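Local coordinates for WYL1 (Ruminococcus sp., PDB 6OAW), which is a WYL-domain accessory protein that probably modulates the activity of the Type VI-D CRISPR-Cas system, at residues 195-209 with 218-230. Residues are numbered along the deposited sequence; the frame is centred on the assembly and turned at random.
Sequences VIKQNGSRYYSFIYA and KRRIRLIPYRIVS
P225 fills the angle between the last turn of helix 186-199 and the strand that follows it: CG1 of V195 meets P225 CD at 3.7 Å, crossing the proline at about a right angle, while I196 lays CG1 against P225 CB and carries CD1 on to the carbonyl of Y226. Along the same face of the sheet, I207 CG1 borders L223 CB, and A209 CB touches L223 CD1 (3.7 Å). Beside this apolar row Y203 brings CD1 to I224 CG2, and the carbonyl of P225 lies at the edge of its ring. The turn is braced by N199, whose ND2 donates to S205 O (2.7 Å) and whose OD1 accepts from S205 N.

The backbones illustrate regular antiparallel pairing: I207 and L223 exchange two backbone hydrogen bonds, as do A209 and I221, with Y208 and R222 the non-hydrogen-bonded pair between them. Two arginines dress the other face. With CG between the backbone N and the carbonyl carbon (chi1 70°), the F206 ring comes alongside R222, whose CD lies over one of its faces (CE2 to CD 3.2 Å). R220 leaves CG anti to its backbone N and then folds back, laying its guanidinium flat on Y208, centres 4.0 Å apart and planes at 12°, a stacked cation-pi pair; F206 CE2 lies over the opposite face of Y208. The guanidinium of R222 is held by salt bridges to E275 (NH1) and D244 (NE).

The helix end, 195-199, runs at 99° to strand 219-230: an antiparallel beta hairpin with the preceding helix packed on its second strand, which continues the sheet of this WYL-domain protein to strand 237-243, with Y226 against helix 287-298.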
loop_
_atom_site.group_PDB
_atom_site.type_symbol
_atom_site.label_atom_id
_atom_site.label_comp_id
_atom_site.label_asym_id
_atom_site.label_seq_id
_atom_site.Cartn_x
_atom_site.Cartn_y
_atom_site.Cartn_z
ATOM N N VAL B 195 -8.090 -19.782 -21.960
ATOM C CA VAL B 195 -8.405 -19.338 -23.348
ATOM C C VAL B 195 -7.157 -18.699 -23.956
ATOM O O VAL B 195 -6.912 -18.918 -25.160
ATOM C CB VAL B 195 -9.603 -18.365 -23.366
ATOM C CG1 VAL B 195 -9.760 -17.650 -24.704
ATOM C CG2 VAL B 195 -10.895 -19.080 -22.996
ATOM N N ILE B 196 -6.409 -17.915 -23.169
ATOM C CA ILE B 196 -5.179 -17.239 -23.676
ATOM C C ILE B 196 -4.193 -18.319 -24.152
ATOM O O ILE B 196 -3.598 -18.132 -25.239
ATOM C CB ILE B 196 -4.571 -16.294 -22.624
ATOM C CG1 ILE B 196 -5.440 -15.042 -22.460
ATOM C CG2 ILE B 196 -3.124 -15.948 -22.970
ATOM C CD1 ILE B 196 -4.915 -14.039 -21.451
ATOM N N LYS B 197 -4.023 -19.395 -23.382
ATOM C CA LYS B 197 -3.081 -20.498 -23.709
ATOM C C LYS B 197 -3.556 -21.211 -24.988
ATOM O O LYS B 197 -2.740 -21.341 -25.919
ATOM C CB LYS B 197 -2.948 -21.468 -22.526
ATOM C CG LYS B 197 -1.937 -22.599 -22.721
ATOM N N GLN B 198 -4.818 -21.656 -25.028
ATOM C CA GLN B 198 -5.424 -22.376 -26.182
ATOM C C GLN B 198 -5.224 -21.545 -27.457
ATOM O O GLN B 198 -4.870 -22.131 -28.491
ATOM C CB GLN B 198 -6.911 -22.653 -25.947
ATOM C CG GLN B 198 -7.194 -23.675 -24.853
ATOM C CD GLN B 198 -8.667 -23.786 -24.529
ATOM O OE1 GLN B 198 -9.405 -22.794 -24.489
ATOM N NE2 GLN B 198 -9.109 -25.009 -24.286
ATOM N N ASN B 199 -5.402 -20.223 -27.374
ATOM C CA ASN B 199 -5.403 -19.310 -28.549
ATOM C C ASN B 199 -3.964 -18.988 -28.981
ATOM O O ASN B 199 -3.756 -18.809 -30.204
ATOM C CB ASN B 199 -6.223 -18.041 -28.274
ATOM C CG ASN B 199 -7.645 -18.108 -28.799
ATOM O OD1 ASN B 199 -7.997 -18.992 -29.596
ATOM N ND2 ASN B 199 -8.451 -17.139 -28.392
ATOM N N GLY B 200 -3.008 -18.951 -28.045
ATOM C CA GLY B 200 -1.655 -18.421 -28.297
ATOM C C GLY B 200 -1.716 -17.151 -29.141
ATOM O O GLY B 200 -2.445 -16.215 -28.766
ATOM N N SER B 201 -1.018 -17.141 -30.279
ATOM C CA SER B 201 -0.893 -15.991 -31.216
ATOM C C SER B 201 -1.889 -16.103 -32.372
ATOM O O SER B 201 -1.899 -15.187 -33.213
ATOM C CB SER B 201 0.507 -15.911 -31.736
ATOM O OG SER B 201 1.384 -15.572 -30.684
ATOM N N ARG B 202 -2.681 -17.178 -32.406
ATOM C CA ARG B 202 -3.521 -17.568 -33.570
ATOM C C ARG B 202 -4.945 -17.017 -33.376
ATOM O O ARG B 202 -5.621 -16.778 -34.392
ATOM C CB ARG B 202 -3.514 -19.095 -33.750
ATOM C CG ARG B 202 -2.205 -19.670 -34.277
ATOM C CD ARG B 202 -2.351 -21.060 -34.870
ATOM N N TYR B 203 -5.382 -16.808 -32.127
ATOM C CA TYR B 203 -6.700 -16.215 -31.784
ATOM C C TYR B 203 -7.778 -16.917 -32.612
ATOM O O TYR B 203 -8.627 -16.226 -33.212
ATOM C CB TYR B 203 -6.653 -14.696 -31.958
ATOM C CG TYR B 203 -5.637 -14.093 -31.031
ATOM C CD1 TYR B 203 -5.870 -14.040 -29.662
ATOM C CD2 TYR B 203 -4.404 -13.677 -31.504
ATOM C CE1 TYR B 203 -4.908 -13.557 -28.792
ATOM C CE2 TYR B 203 -3.447 -13.158 -30.649
ATOM C CZ TYR B 203 -3.694 -13.116 -29.291
ATOM O OH TYR B 203 -2.733 -12.625 -28.457
ATOM N N TYR B 204 -7.745 -18.255 -32.609
ATOM C CA TYR B 204 -8.707 -19.137 -33.316
ATOM C C TYR B 204 -10.113 -18.978 -32.718
ATOM O O TYR B 204 -11.115 -19.114 -33.471
ATOM C CB TYR B 204 -8.257 -20.596 -33.202
ATOM C CG TYR B 204 -7.463 -21.104 -34.377
ATOM C CD1 TYR B 204 -7.898 -20.860 -35.672
ATOM C CD2 TYR B 204 -6.318 -21.870 -34.209
ATOM C CE1 TYR B 204 -7.208 -21.340 -36.773
ATOM C CE2 TYR B 204 -5.613 -22.359 -35.300
ATOM C CZ TYR B 204 -6.061 -22.092 -36.589
ATOM O OH TYR B 204 -5.406 -22.550 -37.698
ATOM N N SER B 205 -10.199 -18.700 -31.408
ATOM C CA SER B 205 -11.445 -18.864 -30.615
ATOM C C SER B 205 -11.807 -17.594 -29.834
ATOM O O SER B 205 -10.919 -16.781 -29.514
ATOM C CB SER B 205 -11.332 -20.052 -29.698
ATOM O OG SER B 205 -10.823 -21.183 -30.388
ATOM N N PHE B 206 -13.094 -17.453 -29.530
ATOM C CA PHE B 206 -13.672 -16.428 -28.630
ATOM C C PHE B 206 -14.356 -17.164 -27.481
ATOM O O PHE B 206 -14.629 -18.369 -27.647
ATOM C CB PHE B 206 -14.661 -15.533 -29.386
ATOM C CG PHE B 206 -15.953 -16.206 -29.791
ATOM C CD1 PHE B 206 -16.063 -16.889 -30.992
ATOM C CD2 PHE B 206 -17.071 -16.127 -28.973
ATOM C CE1 PHE B 206 -17.256 -17.493 -31.355
ATOM C CE2 PHE B 206 -18.260 -16.740 -29.323
ATOM C CZ PHE B 206 -18.350 -17.418 -30.520
ATOM N N ILE B 207 -14.599 -16.466 -26.365
ATOM C CA ILE B 207 -15.577 -16.880 -25.314
ATOM C C ILE B 207 -16.743 -15.883 -25.294
ATOM O O ILE B 207 -16.528 -14.663 -25.554
ATOM C CB ILE B 207 -14.943 -16.996 -23.913
ATOM C CG1 ILE B 207 -14.466 -15.640 -23.383
ATOM C CG2 ILE B 207 -13.848 -18.044 -23.909
ATOM C CD1 ILE B 207 -13.767 -15.703 -22.050
ATOM N N TYR B 208 -17.931 -16.393 -24.969
ATOM C CA TYR B 208 -19.105 -15.588 -24.578
ATOM C C TYR B 208 -18.852 -15.163 -23.139
ATOM O O TYR B 208 -18.229 -15.949 -22.385
ATOM C CB TYR B 208 -20.398 -16.393 -24.723
ATOM C CG TYR B 208 -20.924 -16.596 -26.129
ATOM C CD1 TYR B 208 -21.535 -15.558 -26.824
ATOM C CD2 TYR B 208 -20.854 -17.831 -26.761
ATOM C CE1 TYR B 208 -22.043 -15.732 -28.107
ATOM C CE2 TYR B 208 -21.356 -18.020 -28.044
ATOM C CZ TYR B 208 -21.957 -16.970 -28.722
ATOM O OH TYR B 208 -22.453 -17.169 -29.985
ATOM N N ALA B 209 -19.267 -13.953 -22.767
ATOM C CA ALA B 209 -19.235 -13.489 -21.360
ATOM C C ALA B 209 -20.351 -12.479 -21.113
ATOM O O ALA B 209 -20.841 -11.874 -22.070
ATOM C CB ALA B 209 -17.891 -12.904 -21.035
ATOM N N LYS B 218 -26.745 -6.736 -17.502
ATOM C CA LYS B 218 -25.811 -7.709 -18.110
ATOM C C LYS B 218 -26.135 -7.900 -19.597
ATOM O O LYS B 218 -27.291 -8.199 -19.912
ATOM C CB LYS B 218 -25.884 -9.026 -17.329
ATOM C CG LYS B 218 -25.457 -8.905 -15.872
ATOM C CD LYS B 218 -25.196 -10.202 -15.161
ATOM C CE LYS B 218 -24.242 -9.978 -14.005
ATOM N NZ LYS B 218 -24.285 -11.091 -13.034
ATOM N N ARG B 219 -25.116 -7.740 -20.455
ATOM C CA ARG B 219 -25.103 -8.077 -21.910
ATOM C C ARG B 219 -24.245 -9.336 -22.128
ATOM O O ARG B 219 -23.080 -9.333 -21.678
ATOM C CB ARG B 219 -24.502 -6.924 -22.731
ATOM C CG ARG B 219 -25.437 -5.762 -23.045
ATOM C CD ARG B 219 -24.660 -4.565 -23.581
ATOM N NE ARG B 219 -25.496 -3.394 -23.822
ATOM C CZ ARG B 219 -25.049 -2.180 -24.158
ATOM N NH1 ARG B 219 -25.905 -1.192 -24.359
ATOM N NH2 ARG B 219 -23.756 -1.953 -24.300
ATOM N N ARG B 220 -24.770 -10.361 -22.817
ATOM C CA ARG B 220 -23.968 -11.499 -23.333
ATOM C C ARG B 220 -23.212 -11.024 -24.575
ATOM O O ARG B 220 -23.867 -10.755 -25.600
ATOM C CB ARG B 220 -24.852 -12.711 -23.648
ATOM C CG ARG B 220 -24.089 -13.931 -24.161
ATOM C CD ARG B 220 -24.575 -15.278 -23.627
ATOM N NE ARG B 220 -24.712 -16.356 -24.616
ATOM C CZ ARG B 220 -24.107 -17.550 -24.568
ATOM N NH1 ARG B 220 -23.291 -17.873 -23.571
ATOM N NH2 ARG B 220 -24.356 -18.439 -25.512
ATOM N N ILE B 221 -21.883 -10.917 -24.469
ATOM C CA ILE B 221 -20.962 -10.433 -25.539
ATOM C C ILE B 221 -19.951 -11.540 -25.851
ATOM O O ILE B 221 -19.916 -12.551 -25.116
ATOM C CB ILE B 221 -20.279 -9.118 -25.127
ATOM C CG1 ILE B 221 -19.340 -9.290 -23.934
ATOM C CG2 ILE B 221 -21.320 -8.051 -24.855
ATOM C CD1 ILE B 221 -18.485 -8.062 -23.652
ATOM N N ARG B 222 -19.176 -11.346 -26.917
ATOM C CA ARG B 222 -18.083 -12.253 -27.342
ATOM C C ARG B 222 -16.756 -11.535 -27.103
ATOM O O ARG B 222 -16.630 -10.361 -27.510
ATOM C CB ARG B 222 -18.290 -12.674 -28.795
ATOM C CG ARG B 222 -19.540 -13.520 -28.997
ATOM C CD ARG B 222 -19.655 -14.053 -30.409
ATOM N NE ARG B 222 -19.971 -12.958 -31.309
ATOM C CZ ARG B 222 -19.684 -12.933 -32.609
ATOM N NH1 ARG B 222 -19.043 -13.938 -33.183
ATOM N NH2 ARG B 222 -20.027 -11.883 -33.333
ATOM N N LEU B 223 -15.833 -12.205 -26.404
ATOM C CA LEU B 223 -14.482 -11.684 -26.090
ATOM C C LEU B 223 -13.437 -12.575 -26.739
ATOM O O LEU B 223 -13.579 -13.797 -26.668
ATOM C CB LEU B 223 -14.259 -11.701 -24.583
ATOM C CG LEU B 223 -15.241 -10.884 -23.754
ATOM C CD1 LEU B 223 -14.931 -11.071 -22.281
ATOM C CD2 LEU B 223 -15.184 -9.413 -24.133
ATOM N N ILE B 224 -12.398 -11.956 -27.293
ATOM C CA ILE B 224 -11.110 -12.611 -27.655
ATOM C C ILE B 224 -10.072 -12.050 -26.693
ATOM O O ILE B 224 -9.582 -10.944 -26.903
ATOM C CB ILE B 224 -10.740 -12.374 -29.132
ATOM C CG1 ILE B 224 -11.894 -12.720 -30.083
ATOM C CG2 ILE B 224 -9.476 -13.166 -29.466
ATOM C CD1 ILE B 224 -11.659 -12.313 -31.519
ATOM N N PRO B 225 -9.785 -12.738 -25.567
ATOM C CA PRO B 225 -8.880 -12.213 -24.548
ATOM C C PRO B 225 -7.481 -11.953 -25.110
ATOM O O PRO B 225 -7.055 -12.711 -25.948
ATOM C CB PRO B 225 -8.795 -13.338 -23.505
ATOM C CG PRO B 225 -10.062 -14.132 -23.721
ATOM C CD PRO B 225 -10.303 -14.069 -25.214
ATOM N N TYR B 226 -6.801 -10.918 -24.629
ATOM C CA TYR B 226 -5.387 -10.633 -24.978
ATOM C C TYR B 226 -4.506 -10.737 -23.724
ATOM O O TYR B 226 -3.614 -11.572 -23.669
ATOM C CB TYR B 226 -5.258 -9.278 -25.674
ATOM C CG TYR B 226 -3.872 -9.071 -26.212
ATOM C CD1 TYR B 226 -3.490 -9.552 -27.453
ATOM C CD2 TYR B 226 -2.913 -8.478 -25.415
ATOM C CE1 TYR B 226 -2.188 -9.412 -27.906
ATOM C CE2 TYR B 226 -1.613 -8.313 -25.855
ATOM C CZ TYR B 226 -1.250 -8.794 -27.098
ATOM O OH TYR B 226 0.023 -8.602 -27.509
ATOM N N ARG B 227 -4.754 -9.903 -22.722
ATOM C CA ARG B 227 -3.964 -9.949 -21.465
ATOM C C ARG B 227 -4.747 -9.245 -20.363
ATOM O O ARG B 227 -5.450 -8.256 -20.672
ATOM C CB ARG B 227 -2.589 -9.307 -21.667
ATOM C CG ARG B 227 -1.603 -9.596 -20.539
ATOM C CD ARG B 227 -0.341 -8.736 -20.621
ATOM N NE ARG B 227 0.407 -8.996 -21.847
ATOM C CZ ARG B 227 1.255 -8.142 -22.438
ATOM N NH1 ARG B 227 1.502 -6.947 -21.921
ATOM N NH2 ARG B 227 1.851 -8.497 -23.557
ATOM N N ILE B 228 -4.635 -9.754 -19.144
ATOM C CA ILE B 228 -5.149 -9.100 -17.905
ATOM C C ILE B 228 -4.052 -8.147 -17.417
ATOM O O ILE B 228 -2.895 -8.572 -17.368
ATOM C CB ILE B 228 -5.541 -10.147 -16.847
ATOM C CG1 ILE B 228 -6.630 -11.082 -17.364
ATOM C CG2 ILE B 228 -5.969 -9.482 -15.545
ATOM C CD1 ILE B 228 -7.084 -12.090 -16.319
ATOM N N VAL B 229 -4.384 -6.886 -17.128
ATOM C CA VAL B 229 -3.391 -5.917 -16.583
ATOM C C VAL B 229 -4.034 -5.199 -15.412
ATOM O O VAL B 229 -5.264 -5.158 -15.343
ATOM C CB VAL B 229 -2.920 -4.895 -17.628
ATOM C CG1 VAL B 229 -2.267 -5.565 -18.825
ATOM C CG2 VAL B 229 -4.067 -3.981 -18.046
ATOM N N SER B 230 -3.191 -4.647 -14.554
ATOM C CA SER B 230 -3.541 -3.650 -13.515
ATOM C C SER B 230 -3.293 -2.276 -14.093
ATOM O O SER B 230 -2.317 -2.163 -14.843
ATOM C CB SER B 230 -2.664 -3.796 -12.308
ATOM O OG SER B 230 -3.072 -4.897 -11.541
#